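Local coordinates for pesticidal crystal protein Cry2Aa (Bacillus thuringiensis serovar kurstaki, PDB 1I5P) that binds midgut epithelial cells of dipteran and lepidopteran larvae and promotes their colloid-osmotic lysis, at residues P294-L299 / S427-V432; N336-N341 / A460-V465; I351-L356 / N449-S454. All blocks are in the same frame, centred on the assembly; numbering follows the deposited sequence.

Interaction 1. Residues P294-L299 / S427-V432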
ATOM      1  N   PRO A 294       1.438   7.584 -14.689  1.00 17.64           N
ATOM      2  CA  PRO A 294      -0.002   7.322 -14.742  1.00 15.96           C
ATOM      3  C   PRO A 294      -0.327   6.107 -15.584  1.00 16.45           C
ATOM      4  O   PRO A 294      -1.128   5.263 -15.184  1.00 15.59           O
ATOM      5  CB  PRO A 294      -0.562   8.620 -15.318  1.00 17.92           C
ATOM      6  CG  PRO A 294       0.354   9.642 -14.701  1.00 16.44           C
ATOM      7  CD  PRO A 294       1.708   9.006 -14.964  1.00 17.73           C
ATOM      8  N   PHE A 295       0.305   6.009 -16.751  1.00 14.86           N
ATOM      9  CA  PHE A 295       0.068   4.864 -17.616  1.00 14.89           C
ATOM     10  C   PHE A 295       0.496   3.576 -16.936  1.00 13.53           C
ATOM     11  O   PHE A 295      -0.253   2.597 -16.917  1.00 13.05           O
ATOM     12  CB  PHE A 295       0.840   4.971 -18.935  1.00 13.67           C
ATOM     13  CG  PHE A 295       0.952   3.655 -19.662  1.00 14.62           C
ATOM     14  CD1 PHE A 295      -0.106   3.171 -20.432  1.00 13.79           C
ATOM     15  CD2 PHE A 295       2.079   2.855 -19.501  1.00 13.45           C
ATOM     16  CE1 PHE A 295      -0.048   1.913 -21.022  1.00 14.21           C
ATOM     17  CE2 PHE A 295       2.148   1.585 -20.091  1.00 15.23           C
ATOM     18  CZ  PHE A 295       1.079   1.117 -20.853  1.00 15.55           C
ATOM     19  N   LEU A 296       1.710   3.579 -16.392  1.00 12.43           N
ATOM     20  CA  LEU A 296       2.257   2.393 -15.741  1.00 12.51           C
ATOM     21  C   LEU A 296       1.403   1.835 -14.606  1.00 13.25           C
ATOM     22  O   LEU A 296       1.096   0.646 -14.588  1.00 15.70           O
ATOM     23  CB  LEU A 296       3.679   2.680 -15.247  1.00  9.95           C
ATOM     24  CG  LEU A 296       4.700   2.901 -16.367  1.00 11.79           C
ATOM     25  CD1 LEU A 296       6.046   3.361 -15.793  1.00 10.00           C
ATOM     26  CD2 LEU A 296       4.857   1.607 -17.161  1.00  8.47           C
ATOM     27  N   TYR A 297       1.001   2.675 -13.661  1.00 14.57           N
ATOM     28  CA  TYR A 297       0.198   2.150 -12.572  1.00 14.76           C
ATOM     29  C   TYR A 297      -1.239   1.833 -12.996  1.00 16.07           C
ATOM     30  O   TYR A 297      -1.918   1.041 -12.345  1.00 15.11           O
ATOM     31  CB  TYR A 297       0.244   3.089 -11.353  1.00 12.92           C
ATOM     32  CG  TYR A 297      -0.549   4.372 -11.439  1.00 12.38           C
ATOM     33  CD1 TYR A 297      -1.944   4.359 -11.457  1.00 10.65           C
ATOM     34  CD2 TYR A 297       0.094   5.607 -11.413  1.00 10.43           C
ATOM     35  CE1 TYR A 297      -2.678   5.541 -11.440  1.00 10.60           C
ATOM     36  CE2 TYR A 297      -0.637   6.802 -11.394  1.00 11.06           C
ATOM     37  CZ  TYR A 297      -2.022   6.756 -11.404  1.00 10.99           C
ATOM     38  OH  TYR A 297      -2.749   7.926 -11.343  1.00 13.71           O
ATOM     39  N   SER A 298      -1.704   2.430 -14.094  1.00 16.61           N
ATOM     40  CA  SER A 298      -3.060   2.140 -14.564  1.00 15.34           C
ATOM     41  C   SER A 298      -3.029   0.746 -15.177  1.00 15.82           C
ATOM     42  O   SER A 298      -4.034   0.030 -15.180  1.00 15.98           O
ATOM     43  CB  SER A 298      -3.528   3.169 -15.607  1.00 13.80           C
ATOM     44  OG  SER A 298      -2.914   2.969 -16.869  1.00 13.29           O
ATOM     45  N   LEU A 299      -1.853   0.365 -15.674  1.00 14.79           N
ATOM     46  CA  LEU A 299      -1.646  -0.940 -16.292  1.00 13.21           C
ATOM     47  C   LEU A 299      -1.417  -2.020 -15.243  1.00 13.64           C
ATOM     48  O   LEU A 299      -1.959  -3.120 -15.342  1.00 10.36           O
ATOM     49  CB  LEU A 299      -0.436  -0.898 -17.223  1.00 14.03           C
ATOM     50  CG  LEU A 299       0.058  -2.237 -17.779  1.00 13.10           C
ATOM     51  CD1 LEU A 299      -0.953  -2.792 -18.767  1.00 14.17           C
ATOM     52  CD2 LEU A 299       1.406  -2.040 -18.460  1.00 13.95           C
ATOM     53  N   SER A 427       1.597  -8.064 -13.460  1.00 14.90           N
ATOM     54  CA  SER A 427       1.493  -7.308 -14.690  1.00 14.00           C
ATOM     55  C   SER A 427       2.834  -7.444 -15.382  1.00 14.01           C
ATOM     56  O   SER A 427       3.588  -8.372 -15.103  1.00 13.47           O
ATOM     57  CB  SER A 427       1.184  -5.840 -14.393  1.00 15.53           C
ATOM     58  OG  SER A 427       0.824  -5.144 -15.573  1.00 16.22           O
ATOM     59  N   GLY A 428       3.138  -6.520 -16.278  1.00 14.97           N
ATOM     60  CA  GLY A 428       4.405  -6.591 -16.977  1.00 14.64           C
ATOM     61  C   GLY A 428       4.472  -5.586 -18.102  1.00 15.51           C
ATOM     62  O   GLY A 428       3.480  -4.927 -18.423  1.00 13.04           O
ATOM     63  N   VAL A 429       5.654  -5.462 -18.693  1.00 14.69           N
ATOM     64  CA  VAL A 429       5.856  -4.541 -19.798  1.00 15.12           C
ATOM     65  C   VAL A 429       6.740  -5.186 -20.855  1.00 15.03           C
ATOM     66  O   VAL A 429       7.506  -6.107 -20.563  1.00 11.77           O
ATOM     67  CB  VAL A 429       6.526  -3.223 -19.337  1.00 14.99           C
ATOM     68  CG1 VAL A 429       5.636  -2.510 -18.335  1.00 12.74           C
ATOM     69  CG2 VAL A 429       7.890  -3.510 -18.723  1.00 10.87           C
ATOM     70  N   PRO A 430       6.613  -4.738 -22.113  1.00 15.89           N
ATOM     71  CA  PRO A 430       7.443  -5.301 -23.181  1.00 17.40           C
ATOM     72  C   PRO A 430       8.791  -4.574 -23.127  1.00 17.39           C
ATOM     73  O   PRO A 430       8.952  -3.630 -22.348  1.00 19.31           O
ATOM     74  CB  PRO A 430       6.656  -4.947 -24.435  1.00 17.48           C
ATOM     75  CG  PRO A 430       6.123  -3.598 -24.083  1.00 18.90           C
ATOM     76  CD  PRO A 430       5.586  -3.845 -22.676  1.00 16.22           C
ATOM     77  N   LEU A 431       9.747  -4.986 -23.955  1.00 18.30           N
ATOM     78  CA  LEU A 431      11.055  -4.336 -23.954  1.00 17.37           C
ATOM     79  C   LEU A 431      10.912  -2.827 -24.135  1.00 17.24           C
ATOM     80  O   LEU A 431      11.572  -2.041 -23.455  1.00 18.22           O
ATOM     81  CB  LEU A 431      11.946  -4.906 -25.062  1.00 16.99           C
ATOM     82  CG  LEU A 431      13.358  -4.305 -25.153  1.00 19.44           C
ATOM     83  CD1 LEU A 431      14.112  -4.550 -23.854  1.00 17.96           C
ATOM     84  CD2 LEU A 431      14.106  -4.921 -26.332  1.00 17.81           C
ATOM     85  N   VAL A 432      10.035  -2.423 -25.045  1.00 17.94           N
ATOM     86  CA  VAL A 432       9.810  -1.006 -25.303  1.00 18.28           C
ATOM     87  C   VAL A 432       8.322  -0.699 -25.380  1.00 19.57           C
ATOM     88  O   VAL A 432       7.600  -1.283 -26.192  1.00 20.94           O
ATOM     89  CB  VAL A 432      10.461  -0.560 -26.640  1.00 19.91           C
ATOM     90  CG1 VAL A 432      10.288   0.941 -26.825  1.00 20.54           C
ATOM     91  CG2 VAL A 432      11.937  -0.930 -26.661  1.00 16.98           C
TER
HETATM   92  O   HOH W   1      -1.815  -5.476 -16.557  1.00  9.48           O
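S427 meets L299, its CB directed at the helix. OG stands anti to the backbone N (chi1 -169°), which brings it 3.7 Å from L299 CG. The direct separation of S427 OG from L299 O is 3.4 Å, and a water bridges the two residues: it donates to L299 O at 2.7 Å and is hydrogen-bonded to S427 OG at 2.8 Å. A backbone carbonyl near the end of the helix and a buried strand hydroxyl thus share one solvent molecule, while F300 touches S427 as well. At G428 the strand offers only backbone, and L299 CD2 comes to 3.6 Å from G428 O. The leucine's first torsion sets CG anti to its own backbone N (chi1 170°), on the side of the strand, and chi2 then turns the methyls so that CD2 is the one that meets this carbonyl. Here helix 293-300 packs against the outer strand 422-430 of a three-stranded antiparallel sheet in the beta-prism middle domain of a three-domain Cry toxin. The axes of the short segments approach to 9.3 Å, with N-to-C directions 134° apart. V429 follows with a purely apolar contact. Its CG1 faces two leucines about one helical turn apart, lying 4.3 Å from L299 CD2 and 4.4 Å from L296 CD2. These are loose van der Waals distances, and L238 of helix 238-259 touches both L296 and V429, extending the apolar patch. Beyond V429 the chain turns off the helix, and P430 packs on I450 instead.

Interaction 2. Residues N336-N341 / A460-V465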
ATOM      1  N   ASN A 336       8.853 -14.281 -24.208  1.00 20.27           N
ATOM      2  CA  ASN A 336       8.454 -13.429 -25.314  1.00 20.84           C
ATOM      3  C   ASN A 336       7.044 -12.870 -25.249  1.00 20.88           C
ATOM      4  O   ASN A 336       6.752 -11.842 -25.862  1.00 18.37           O
ATOM      5  CB  ASN A 336       8.637 -14.209 -26.619  1.00 23.21           C
ATOM      6  CG  ASN A 336      10.098 -14.519 -26.917  1.00 26.07           C
ATOM      7  OD1 ASN A 336      10.841 -14.982 -26.050  1.00 27.61           O
ATOM      8  ND2 ASN A 336      10.511 -14.269 -28.154  1.00 24.72           N
ATOM      9  N   SER A 337       6.174 -13.547 -24.508  1.00 19.81           N
ATOM     10  CA  SER A 337       4.785 -13.128 -24.393  1.00 19.72           C
ATOM     11  C   SER A 337       4.202 -13.616 -23.078  1.00 19.59           C
ATOM     12  O   SER A 337       4.590 -14.668 -22.568  1.00 20.26           O
ATOM     13  CB  SER A 337       3.974 -13.704 -25.557  1.00 19.10           C
ATOM     14  OG  SER A 337       2.618 -13.295 -25.493  1.00 19.94           O
ATOM     15  N   ALA A 338       3.254 -12.862 -22.541  1.00 16.76           N
ATOM     16  CA  ALA A 338       2.645 -13.240 -21.281  1.00 18.22           C
ATOM     17  C   ALA A 338       1.268 -12.640 -21.092  1.00 18.50           C
ATOM     18  O   ALA A 338       0.930 -11.616 -21.684  1.00 19.20           O
ATOM     19  CB  ALA A 338       3.550 -12.821 -20.125  1.00 18.33           C
ATOM     20  N   ARG A 339       0.473 -13.297 -20.260  1.00 18.50           N
ATOM     21  CA  ARG A 339      -0.863 -12.829 -19.946  1.00 19.39           C
ATOM     22  C   ARG A 339      -1.191 -13.381 -18.570  1.00 17.46           C
ATOM     23  O   ARG A 339      -0.941 -14.551 -18.284  1.00 17.11           O
ATOM     24  CB  ARG A 339      -1.875 -13.318 -20.988  1.00 19.78           C
ATOM     25  CG  ARG A 339      -3.310 -12.847 -20.744  1.00 22.35           C
ATOM     26  CD  ARG A 339      -4.136 -12.925 -22.023  1.00 24.41           C
ATOM     27  NE  ARG A 339      -4.061 -14.246 -22.646  1.00 30.14           N
ATOM     28  CZ  ARG A 339      -4.411 -14.503 -23.905  1.00 33.66           C
ATOM     29  NH1 ARG A 339      -4.866 -13.531 -24.686  1.00 30.50           N
ATOM     30  NH2 ARG A 339      -4.301 -15.738 -24.387  1.00 35.44           N
ATOM     31  N   VAL A 340      -1.728 -12.514 -17.722  1.00 17.40           N
ATOM     32  CA  VAL A 340      -2.090 -12.871 -16.359  1.00 14.84           C
ATOM     33  C   VAL A 340      -3.521 -13.406 -16.331  1.00 16.56           C
ATOM     34  O   VAL A 340      -4.399 -12.891 -17.031  1.00 14.95           O
ATOM     35  CB  VAL A 340      -1.971 -11.645 -15.434  1.00 13.63           C
ATOM     36  CG1 VAL A 340      -2.341 -12.018 -14.010  1.00 12.01           C
ATOM     37  CG2 VAL A 340      -0.544 -11.095 -15.493  1.00  9.96           C
ATOM     38  N   ASN A 341      -3.744 -14.440 -15.525  1.00 14.99           N
ATOM     39  CA  ASN A 341      -5.057 -15.068 -15.425  1.00 18.10           C
ATOM     40  C   ASN A 341      -5.699 -14.896 -14.054  1.00 17.80           C
ATOM     41  O   ASN A 341      -5.011 -14.826 -13.033  1.00 17.74           O
ATOM     42  CB  ASN A 341      -4.943 -16.556 -15.760  1.00 17.05           C
ATOM     43  CG  ASN A 341      -4.263 -16.796 -17.093  1.00 19.76           C
ATOM     44  OD1 ASN A 341      -4.635 -16.201 -18.107  1.00 19.30           O
ATOM     45  ND2 ASN A 341      -3.261 -17.668 -17.100  1.00 18.59           N
ATOM     46  N   ALA A 460       9.458 -10.322 -29.512  1.00 40.25           N
ATOM     47  CA  ALA A 460       9.547  -9.372 -28.410  1.00 33.22           C
ATOM     48  C   ALA A 460       9.889  -9.989 -27.055  1.00 29.15           C
ATOM     49  O   ALA A 460      10.373 -11.119 -26.967  1.00 25.91           O
ATOM     50  CB  ALA A 460       8.246  -8.586 -28.306  1.00 38.03           C
ATOM     51  N   ARG A 461       9.627  -9.227 -26.000  1.00 24.01           N
ATOM     52  CA  ARG A 461       9.914  -9.671 -24.647  1.00 22.98           C
ATOM     53  C   ARG A 461       8.841  -9.212 -23.670  1.00 21.41           C
ATOM     54  O   ARG A 461       8.180  -8.199 -23.883  1.00 19.86           O
ATOM     55  CB  ARG A 461      11.269  -9.123 -24.193  1.00 22.04           C
ATOM     56  CG  ARG A 461      12.473  -9.692 -24.936  1.00 23.09           C
ATOM     57  CD  ARG A 461      12.785 -11.098 -24.475  1.00 21.50           C
ATOM     58  NE  ARG A 461      14.037 -11.603 -25.032  1.00 25.72           N
ATOM     59  CZ  ARG A 461      14.186 -12.054 -26.272  1.00 23.95           C
ATOM     60  NH1 ARG A 461      13.158 -12.071 -27.108  1.00 24.12           N
ATOM     61  NH2 ARG A 461      15.369 -12.496 -26.672  1.00 26.81           N
ATOM     62  N   ALA A 462       8.676  -9.977 -22.597  1.00 21.65           N
ATOM     63  CA  ALA A 462       7.714  -9.652 -21.557  1.00 20.11           C
ATOM     64  C   ALA A 462       8.457  -9.646 -20.227  1.00 18.48           C
ATOM     65  O   ALA A 462       9.062 -10.644 -19.851  1.00 19.34           O
ATOM     66  CB  ALA A 462       6.593 -10.684 -21.525  1.00 18.94           C
ATOM     67  N   TYR A 463       8.426  -8.511 -19.536  1.00 16.80           N
ATOM     68  CA  TYR A 463       9.074  -8.379 -18.239  1.00 13.81           C
ATOM     69  C   TYR A 463       7.970  -8.116 -17.223  1.00 13.25           C
ATOM     70  O   TYR A 463       7.351  -7.055 -17.222  1.00 12.66           O
ATOM     71  CB  TYR A 463      10.087  -7.234 -18.273  1.00 14.85           C
ATOM     72  CG  TYR A 463      11.180  -7.463 -19.297  1.00 13.21           C
ATOM     73  CD1 TYR A 463      11.203  -6.755 -20.501  1.00 14.50           C
ATOM     74  CD2 TYR A 463      12.172  -8.416 -19.073  1.00 14.72           C
ATOM     75  CE1 TYR A 463      12.197  -6.995 -21.460  1.00 16.34           C
ATOM     76  CE2 TYR A 463      13.165  -8.666 -20.019  1.00 14.48           C
ATOM     77  CZ  TYR A 463      13.175  -7.954 -21.208  1.00 16.66           C
ATOM     78  OH  TYR A 463      14.168  -8.217 -22.127  1.00 16.69           O
ATOM     79  N   LEU A 464       7.731  -9.099 -16.362  1.00 13.54           N
ATOM     80  CA  LEU A 464       6.664  -9.030 -15.376  1.00 14.65           C
ATOM     81  C   LEU A 464       6.907  -8.155 -14.159  1.00 15.37           C
ATOM     82  O   LEU A 464       8.047  -7.916 -13.747  1.00 14.59           O
ATOM     83  CB  LEU A 464       6.295 -10.443 -14.923  1.00 14.06           C
ATOM     84  CG  LEU A 464       6.068 -11.419 -16.079  1.00 17.13           C
ATOM     85  CD1 LEU A 464       5.590 -12.753 -15.540  1.00 13.16           C
ATOM     86  CD2 LEU A 464       5.053 -10.838 -17.055  1.00 15.57           C
ATOM     87  N   VAL A 465       5.797  -7.689 -13.598  1.00 13.83           N
ATOM     88  CA  VAL A 465       5.779  -6.831 -12.428  1.00 13.88           C
ATOM     89  C   VAL A 465       4.870  -7.479 -11.389  1.00 15.97           C
ATOM     90  O   VAL A 465       3.725  -7.826 -11.689  1.00 15.68           O
ATOM     91  CB  VAL A 465       5.206  -5.438 -12.794  1.00 16.36           C
ATOM     92  CG1 VAL A 465       4.972  -4.603 -11.535  1.00 15.83           C
ATOM     93  CG2 VAL A 465       6.152  -4.728 -13.763  1.00 13.77           C
TER
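N336 lays its amide beside the guanidinium of R461, the two side chains running the same way with their planes 34° apart and N336 ND2 3.6 Å from R461 NH1. This lies where two sheets of the beta prism in the middle domain face each other: strand 329-342 belongs to one, strand 462-469 to another, and the short segments run at 33° with axes 6.6 Å apart. No backbone pairing joins the two strands; side chains carry most of the contact. A338 and A462 both direct CB into the interface and touch at 4.0 Å, small groups that let the backbones come close. L464 then reaches over, its CD2 packing on A338 CB, and I311 and L335 lie against the same leucine. At the other end the polar groups have their own partners. N336 OD1 takes a hydrogen bond with S334 OG, and ND2 bonds weakly to G459 O. The CA of N336 makes a C-H...O contact with A460 O at 3.4 Å. That carbonyl is also gripped from within its own segment: the R461 chain bends at chi2 (-75°), and NH1 donates to A460 O at 2.9 Å, from above the carbonyl plane.

Interaction 3. Residues I351-L356 / N449-S454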
ATOM      1  N   ILE A 351       1.109  -9.289 -22.919  1.00 19.70           N
ATOM      2  CA  ILE A 351       2.311  -8.513 -22.677  1.00 20.91           C
ATOM      3  C   ILE A 351       3.359  -9.097 -23.603  1.00 18.95           C
ATOM      4  O   ILE A 351       3.568 -10.310 -23.622  1.00 17.59           O
ATOM      5  CB  ILE A 351       2.777  -8.648 -21.222  1.00 21.95           C
ATOM      6  CG1 ILE A 351       1.632  -8.271 -20.283  1.00 21.25           C
ATOM      7  CG2 ILE A 351       3.979  -7.741 -20.974  1.00 23.74           C
ATOM      8  CD1 ILE A 351       1.682  -8.969 -18.947  1.00 21.67           C
ATOM      9  N   GLY A 352       4.008  -8.239 -24.383  1.00 19.30           N
ATOM     10  CA  GLY A 352       5.008  -8.727 -25.310  1.00 19.32           C
ATOM     11  C   GLY A 352       4.372  -9.062 -26.645  1.00 20.65           C
ATOM     12  O   GLY A 352       3.453  -8.375 -27.091  1.00 19.35           O
ATOM     13  N   ALA A 353       4.859 -10.120 -27.281  1.00 21.20           N
ATOM     14  CA  ALA A 353       4.343 -10.537 -28.578  1.00 23.82           C
ATOM     15  C   ALA A 353       2.885 -10.970 -28.517  1.00 25.19           C
ATOM     16  O   ALA A 353       2.464 -11.665 -27.583  1.00 24.82           O
ATOM     17  CB  ALA A 353       5.193 -11.672 -29.135  1.00 25.33           C
ATOM     18  N   THR A 354       2.120 -10.556 -29.522  1.00 25.30           N
ATOM     19  CA  THR A 354       0.710 -10.901 -29.612  1.00 26.73           C
ATOM     20  C   THR A 354       0.478 -11.929 -30.712  1.00 27.44           C
ATOM     21  O   THR A 354      -0.661 -12.294 -30.998  1.00 28.27           O
ATOM     22  CB  THR A 354      -0.155  -9.670 -29.922  1.00 27.09           C
ATOM     23  OG1 THR A 354       0.278  -9.080 -31.157  1.00 26.76           O
ATOM     24  CG2 THR A 354      -0.049  -8.647 -28.802  1.00 26.11           C
ATOM     25  N   ASN A 355       1.554 -12.403 -31.330  1.00 26.84           N
ATOM     26  CA  ASN A 355       1.412 -13.387 -32.394  1.00 28.32           C
ATOM     27  C   ASN A 355       2.112 -14.694 -32.067  1.00 28.16           C
ATOM     28  O   ASN A 355       2.553 -15.401 -32.964  1.00 31.18           O
ATOM     29  CB  ASN A 355       1.959 -12.841 -33.718  1.00 28.05           C
ATOM     30  CG  ASN A 355       3.475 -12.703 -33.713  1.00 29.86           C
ATOM     31  OD1 ASN A 355       4.109 -12.688 -34.770  1.00 32.20           O
ATOM     32  ND2 ASN A 355       4.060 -12.584 -32.526  1.00 22.77           N
ATOM     33  N   LEU A 356       2.221 -15.017 -30.785  1.00 27.33           N
ATOM     34  CA  LEU A 356       2.878 -16.255 -30.387  1.00 26.53           C
ATOM     35  C   LEU A 356       2.005 -17.073 -29.450  1.00 25.95           C
ATOM     36  O   LEU A 356       1.310 -16.518 -28.602  1.00 24.91           O
ATOM     37  CB  LEU A 356       4.196 -15.955 -29.674  1.00 24.92           C
ATOM     38  CG  LEU A 356       5.330 -15.226 -30.399  1.00 27.31           C
ATOM     39  CD1 LEU A 356       6.421 -14.879 -29.389  1.00 24.07           C
ATOM     40  CD2 LEU A 356       5.886 -16.103 -31.512  1.00 24.93           C
ATOM     41  N   ASN A 449      -3.630  -4.619 -25.356  1.00 30.62           N
ATOM     42  CA  ASN A 449      -2.367  -5.323 -25.558  1.00 31.73           C
ATOM     43  C   ASN A 449      -1.207  -4.334 -25.607  1.00 31.99           C
ATOM     44  O   ASN A 449      -1.186  -3.432 -26.439  1.00 32.79           O
ATOM     45  CB  ASN A 449      -2.411  -6.132 -26.854  1.00 30.80           C
ATOM     46  CG  ASN A 449      -3.482  -7.203 -26.838  1.00 31.83           C
ATOM     47  OD1 ASN A 449      -3.800  -7.767 -25.790  1.00 29.32           O
ATOM     48  ND2 ASN A 449      -4.032  -7.503 -28.012  1.00 31.22           N
ATOM     49  N   ILE A 450      -0.250  -4.507 -24.701  1.00 31.66           N
ATOM     50  CA  ILE A 450       0.914  -3.628 -24.643  1.00 30.30           C
ATOM     51  C   ILE A 450       2.107  -4.344 -25.268  1.00 31.25           C
ATOM     52  O   ILE A 450       2.782  -5.140 -24.614  1.00 29.36           O
ATOM     53  CB  ILE A 450       1.250  -3.242 -23.184  1.00 29.25           C
ATOM     54  CG1 ILE A 450      -0.004  -2.702 -22.489  1.00 26.68           C
ATOM     55  CG2 ILE A 450       2.353  -2.196 -23.159  1.00 26.97           C
ATOM     56  CD1 ILE A 450      -0.657  -1.529 -23.205  1.00 22.28           C
ATOM     57  N   GLU A 451       2.360  -4.055 -26.541  1.00 31.96           N
ATOM     58  CA  GLU A 451       3.450  -4.695 -27.274  1.00 32.49           C
ATOM     59  C   GLU A 451       4.488  -3.684 -27.760  1.00 33.76           C
ATOM     60  O   GLU A 451       4.217  -2.483 -27.825  1.00 33.61           O
ATOM     61  CB  GLU A 451       2.852  -5.473 -28.462  1.00 31.39           C
ATOM     62  CG  GLU A 451       3.840  -6.154 -29.400  1.00 30.09           C
ATOM     63  CD  GLU A 451       3.142  -7.022 -30.443  1.00 32.34           C
ATOM     64  OE1 GLU A 451       2.115  -6.579 -31.004  1.00 29.97           O
ATOM     65  OE2 GLU A 451       3.619  -8.149 -30.710  1.00 32.11           O
ATOM     66  N   SER A 452       5.681  -4.174 -28.083  1.00 34.67           N
ATOM     67  CA  SER A 452       6.755  -3.318 -28.579  1.00 37.19           C
ATOM     68  C   SER A 452       6.377  -2.735 -29.932  1.00 38.72           C
ATOM     69  O   SER A 452       5.641  -3.359 -30.700  1.00 38.31           O
ATOM     70  CB  SER A 452       8.052  -4.116 -28.742  1.00 36.28           C
ATOM     71  OG  SER A 452       8.744  -4.260 -27.512  1.00 39.88           O
ATOM     72  N   PRO A 453       6.888  -1.534 -30.249  1.00 39.57           N
ATOM     73  CA  PRO A 453       6.583  -0.895 -31.530  1.00 40.32           C
ATOM     74  C   PRO A 453       7.045  -1.814 -32.641  1.00 40.27           C
ATOM     75  O   PRO A 453       7.982  -2.582 -32.440  1.00 38.87           O
ATOM     76  CB  PRO A 453       7.406   0.391 -31.472  1.00 40.74           C
ATOM     77  CG  PRO A 453       7.476   0.676 -30.003  1.00 41.09           C
ATOM     78  CD  PRO A 453       7.808  -0.693 -29.469  1.00 39.36           C
ATOM     79  N   SER A 454       6.388  -1.755 -33.797  1.00 42.06           N
ATOM     80  CA  SER A 454       6.789  -2.600 -34.921  1.00 43.98           C
ATOM     81  C   SER A 454       8.252  -2.357 -35.259  1.00 44.94           C
ATOM     82  O   SER A 454       8.735  -1.226 -35.190  1.00 44.26           O
ATOM     83  CB  SER A 454       5.926  -2.314 -36.151  1.00 43.87           C
ATOM     84  OG  SER A 454       4.809  -3.189 -36.204  1.00 45.52           O
TER
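The carboxylate of E451 has T354 and G352 over one and the same face. T354 N donates to E451 OE2 at 3.1 Å, coming from 61° above the carboxylate plane, and T354 OG1 donates to E451 OE1, also at 3.1 Å, from 39° above it. One residue thus holds both oxygens; its two donors would favour the charged form of the acid, while the nearby G352 O would oppose it. E451 CG is anti to the backbone N (chi1 177°) and the chain runs extended from there, passing close to the carbonyl oxygen of G352, with CG 3.2 Å from G352 O. A353 CA approaches OE2 of E451 to 3.3 Å. The other flat group, the N449 amide, hydrogen-bonds through OD1 to L350 N, while N449 CB rests 4.0 Å from T354 CG2. Between the backbones, G352 N makes a weak hydrogen bond to I450 O at 3.3 Å. At the backbone angles of G352 a CB would be jammed against the carbonyl O of I351. I351 and I450 form a single beta bridge, by which the short strand 351-352, on the edge of a beta-prism sheet, is tied to the long loop leading into strand 462-469.

All three contacts lie in the middle domain, on the same side of the chain's centre. Interactions 1 and 2, about 11 Å apart between centres, share the three-stranded sheet through the backbone hydrogen bonds V429 N to Y463 O and V465 N to S427 O, both 2.8 Å. Interactions 2 and 3, about 9 Å apart between centres, share the other sheet, through A338 O to I351 N at 2.6 Å and S337 OG to A353 O at 2.7 Å. Interaction 3 closes the circuit, its centre about 12 Å from that of interaction 1: I351 CG2 packs 3.6 Å from V429 N, and I450, from the loop of interaction 3, touches both F295 and L299 on the helix of interaction 1.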